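Local structure of hypothetical protein (Chromobacterium violaceum, 2O3I) at residues V129-G135 against V222-R228. The protein is of unknown function but belongs to the DUF917 family, with N- and C-terminal domains of the S-Me-THD type. The protein carries 2 engineered substitutions. Sequence-based numbering, arbitrary orientation.
Sequences VDADGAG and VRGTLSR
Asp130 (chi1 t), from a loop far away in sequence, supplies the acid that the open amides of a helix's first turn attract: OD1 accepts from Ser227 N at 2.9 Å and, weakly, from Leu226 N at 2.8 Å, while Ser227 OG (chi1 p) donates to OD2 at 2.6 Å. Gly224, the N-cap at positive phi, gives its N to Asp130 O at 2.9 Å. Asp130 centres an inverse gamma turn; a single beta bridge follows, Ala131 with Arg223, CA atoms 4.4 Å apart. Thr225 OG1 donates to Asp132 OD1 at 2.6 Å; Asp132 OD2 closes an Asx turn onto Ala134 N (2.9 Å) and also takes Gly135 N (2.7 Å). One water links Asp132 O to Val222 N. Arg228 NH2 reaches Gly135 O (phi 90°) at 2.6 Å, a weak hydrogen bond. Val222 CG1 packs 3.9 Å from Gly135 CA. The buried contact joins the loop after strand 127-129, in the N-terminal S-Me-THD-like part, to helix 225-237 in the C-terminal part, beside Phe114 of helix 111-124 and Phe3 of strand 3-5.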
ATOM      1  N   VAL A 129      -0.525 -21.925  18.957  1.00 24.26           N
ATOM      2  CA  VAL A 129       0.762 -22.507  19.319  1.00 22.08           C
ATOM      3  C   VAL A 129       1.346 -21.819  20.550  1.00 22.19           C
ATOM      4  O   VAL A 129       1.286 -20.600  20.662  1.00 22.54           O
ATOM      5  CB  VAL A 129       1.743 -22.399  18.137  1.00 21.76           C
ATOM      6  CG1 VAL A 129       3.107 -22.961  18.522  1.00 22.25           C
ATOM      7  CG2 VAL A 129       1.171 -23.146  16.936  1.00 18.72           C
ATOM      8  N   ASP A 130       1.894 -22.602  21.478  1.00 22.62           N
ATOM      9  CA  ASP A 130       2.484 -22.049  22.697  1.00 20.34           C
ATOM     10  C   ASP A 130       3.861 -21.551  22.319  1.00 20.41           C
ATOM     11  O   ASP A 130       4.869 -22.215  22.569  1.00 21.77           O
ATOM     12  CB  ASP A 130       2.579 -23.126  23.797  1.00 20.19           C
ATOM     13  CG  ASP A 130       2.998 -22.552  25.157  1.00 22.46           C
ATOM     14  OD1 ASP A 130       3.127 -21.316  25.283  1.00 21.25           O
ATOM     15  OD2 ASP A 130       3.195 -23.337  26.113  1.00 24.33           O
ATOM     16  N   ALA A 131       3.886 -20.371  21.703  1.00 20.45           N
ATOM     17  CA  ALA A 131       5.116 -19.757  21.238  1.00 19.95           C
ATOM     18  C   ALA A 131       4.798 -18.450  20.540  1.00 20.36           C
ATOM     19  O   ALA A 131       3.633 -18.085  20.394  1.00 21.67           O
ATOM     20  CB  ALA A 131       5.815 -20.689  20.249  1.00 15.80           C
ATOM     21  N   ASP A 132       5.851 -17.747  20.118  1.00 19.61           N
ATOM     22  CA  ASP A 132       5.730 -16.513  19.360  1.00 19.61           C
ATOM     23  C   ASP A 132       7.096 -16.154  18.779  1.00 19.20           C
ATOM     24  O   ASP A 132       8.097 -16.808  19.077  1.00 18.43           O
ATOM     25  CB  ASP A 132       5.161 -15.360  20.201  1.00 19.75           C
ATOM     26  CG  ASP A 132       6.121 -14.868  21.249  1.00 21.04           C
ATOM     27  OD1 ASP A 132       5.928 -15.226  22.424  1.00 19.66           O
ATOM     28  OD2 ASP A 132       7.066 -14.120  20.897  1.00 22.51           O
ATOM     29  N   GLY A 133       7.129 -15.117  17.953  1.00 19.10           N
ATOM     30  CA  GLY A 133       8.358 -14.721  17.285  1.00 19.65           C
ATOM     31  C   GLY A 133       9.556 -14.124  18.009  1.00 20.63           C
ATOM     32  O   GLY A 133      10.583 -13.896  17.364  1.00 21.07           O
ATOM     33  N   ALA A 134       9.474 -13.886  19.315  1.00 19.75           N
ATOM     34  CA  ALA A 134      10.611 -13.281  20.006  1.00 19.92           C
ATOM     35  C   ALA A 134      10.656 -13.515  21.504  1.00 20.96           C
ATOM     36  O   ALA A 134      11.729 -13.509  22.107  1.00 21.25           O
ATOM     37  CB  ALA A 134      10.628 -11.783  19.734  1.00 17.32           C
ATOM     38  N   GLY A 135       9.494 -13.727  22.110  1.00 22.20           N
ATOM     39  CA  GLY A 135       9.455 -13.911  23.550  1.00 21.00           C
ATOM     40  C   GLY A 135       9.277 -12.534  24.170  1.00 22.70           C
ATOM     41  O   GLY A 135       9.226 -12.382  25.390  1.00 21.45           O
ATOM     42  N   VAL A 222      11.630 -19.800  19.891  1.00 24.69           N
ATOM     43  CA  VAL A 222      11.292 -19.345  21.241  1.00 24.86           C
ATOM     44  C   VAL A 222       9.933 -19.926  21.623  1.00 25.19           C
ATOM     45  O   VAL A 222       8.886 -19.493  21.135  1.00 23.75           O
ATOM     46  CB  VAL A 222      11.270 -17.814  21.314  1.00 25.98           C
ATOM     47  CG1 VAL A 222      11.106 -17.358  22.765  1.00 22.51           C
ATOM     48  CG2 VAL A 222      12.565 -17.262  20.720  1.00 23.42           C
ATOM     49  N   ARG A 223       9.960 -20.896  22.530  1.00 25.36           N
ATOM     50  CA  ARG A 223       8.747 -21.605  22.919  1.00 25.18           C
ATOM     51  C   ARG A 223       8.261 -21.512  24.358  1.00 23.01           C
ATOM     52  O   ARG A 223       8.992 -21.098  25.257  1.00 20.94           O
ATOM     53  CB  ARG A 223       8.933 -23.072  22.544  1.00 26.33           C
ATOM     54  CG  ARG A 223       9.480 -23.218  21.145  1.00 26.58           C
ATOM     55  CD  ARG A 223       9.761 -24.649  20.783  1.00 28.81           C
ATOM     56  NE  ARG A 223      10.172 -24.751  19.387  1.00 31.14           N
ATOM     57  CZ  ARG A 223      10.422 -25.898  18.760  1.00 32.50           C
ATOM     58  NH1 ARG A 223      10.304 -27.054  19.408  1.00 29.05           N
ATOM     59  NH2 ARG A 223      10.783 -25.884  17.482  1.00 31.02           N
ATOM     60  N   GLY A 224       7.007 -21.919  24.551  1.00 21.75           N
ATOM     61  CA  GLY A 224       6.394 -21.901  25.871  1.00 21.82           C
ATOM     62  C   GLY A 224       6.138 -20.497  26.377  1.00 20.50           C
ATOM     63  O   GLY A 224       5.947 -20.286  27.568  1.00 18.87           O
ATOM     64  N   THR A 225       6.109 -19.538  25.459  1.00 21.74           N
ATOM     65  CA  THR A 225       5.899 -18.138  25.814  1.00 22.13           C
ATOM     66  C   THR A 225       4.483 -17.829  26.272  1.00 21.89           C
ATOM     67  O   THR A 225       4.271 -16.933  27.092  1.00 22.71           O
ATOM     68  CB  THR A 225       6.242 -17.229  24.634  1.00 22.82           C
ATOM     69  OG1 THR A 225       5.401 -17.558  23.517  1.00 22.73           O
ATOM     70  CG2 THR A 225       7.707 -17.406  24.245  1.00 19.03           C
ATOM     71  N   LEU A 226       3.506 -18.562  25.751  1.00 22.17           N
ATOM     72  CA  LEU A 226       2.135 -18.318  26.161  1.00 23.76           C
ATOM     73  C   LEU A 226       1.934 -18.855  27.581  1.00 25.17           C
ATOM     74  O   LEU A 226       1.413 -18.146  28.447  1.00 26.76           O
ATOM     75  CB  LEU A 226       1.151 -18.970  25.181  1.00 23.87           C
ATOM     76  CG  LEU A 226      -0.319 -18.549  25.322  1.00 25.17           C
ATOM     77  CD1 LEU A 226      -1.044 -18.799  24.019  1.00 25.80           C
ATOM     78  CD2 LEU A 226      -0.984 -19.294  26.478  1.00 25.33           C
ATOM     79  N   SER A 227       2.359 -20.091  27.829  1.00 22.53           N
ATOM     80  CA  SER A 227       2.195 -20.676  29.154  1.00 24.78           C
ATOM     81  C   SER A 227       2.950 -19.929  30.268  1.00 24.78           C
ATOM     82  O   SER A 227       2.427 -19.756  31.374  1.00 22.26           O
ATOM     83  CB  SER A 227       2.584 -22.158  29.134  1.00 23.84           C
ATOM     84  OG  SER A 227       3.808 -22.369  28.463  1.00 27.02           O
ATOM     85  N   ARG A 228       4.169 -19.476  29.993  1.00 25.02           N
ATOM     86  CA  ARG A 228       4.898 -18.748  31.021  1.00 25.82           C
ATOM     87  C   ARG A 228       4.198 -17.404  31.280  1.00 23.01           C
ATOM     88  O   ARG A 228       4.211 -16.892  32.393  1.00 23.45           O
ATOM     89  CB  ARG A 228       6.357 -18.523  30.612  1.00 26.86           C
ATOM     90  CG  ARG A 228       6.524 -17.558  29.485  1.00 29.07           C
ATOM     91  CD  ARG A 228       7.909 -16.938  29.471  1.00 30.45           C
ATOM     92  NE  ARG A 228       7.874 -15.768  28.606  1.00 32.72           N
ATOM     93  CZ  ARG A 228       8.926 -15.243  27.997  1.00 31.83           C
ATOM     94  NH1 ARG A 228      10.125 -15.778  28.157  1.00 32.55           N
ATOM     95  NH2 ARG A 228       8.762 -14.194  27.204  1.00 32.08           N
TER
HETATM   96  O   HOH W   1      10.316 -18.057  17.989  1.00 23.98           O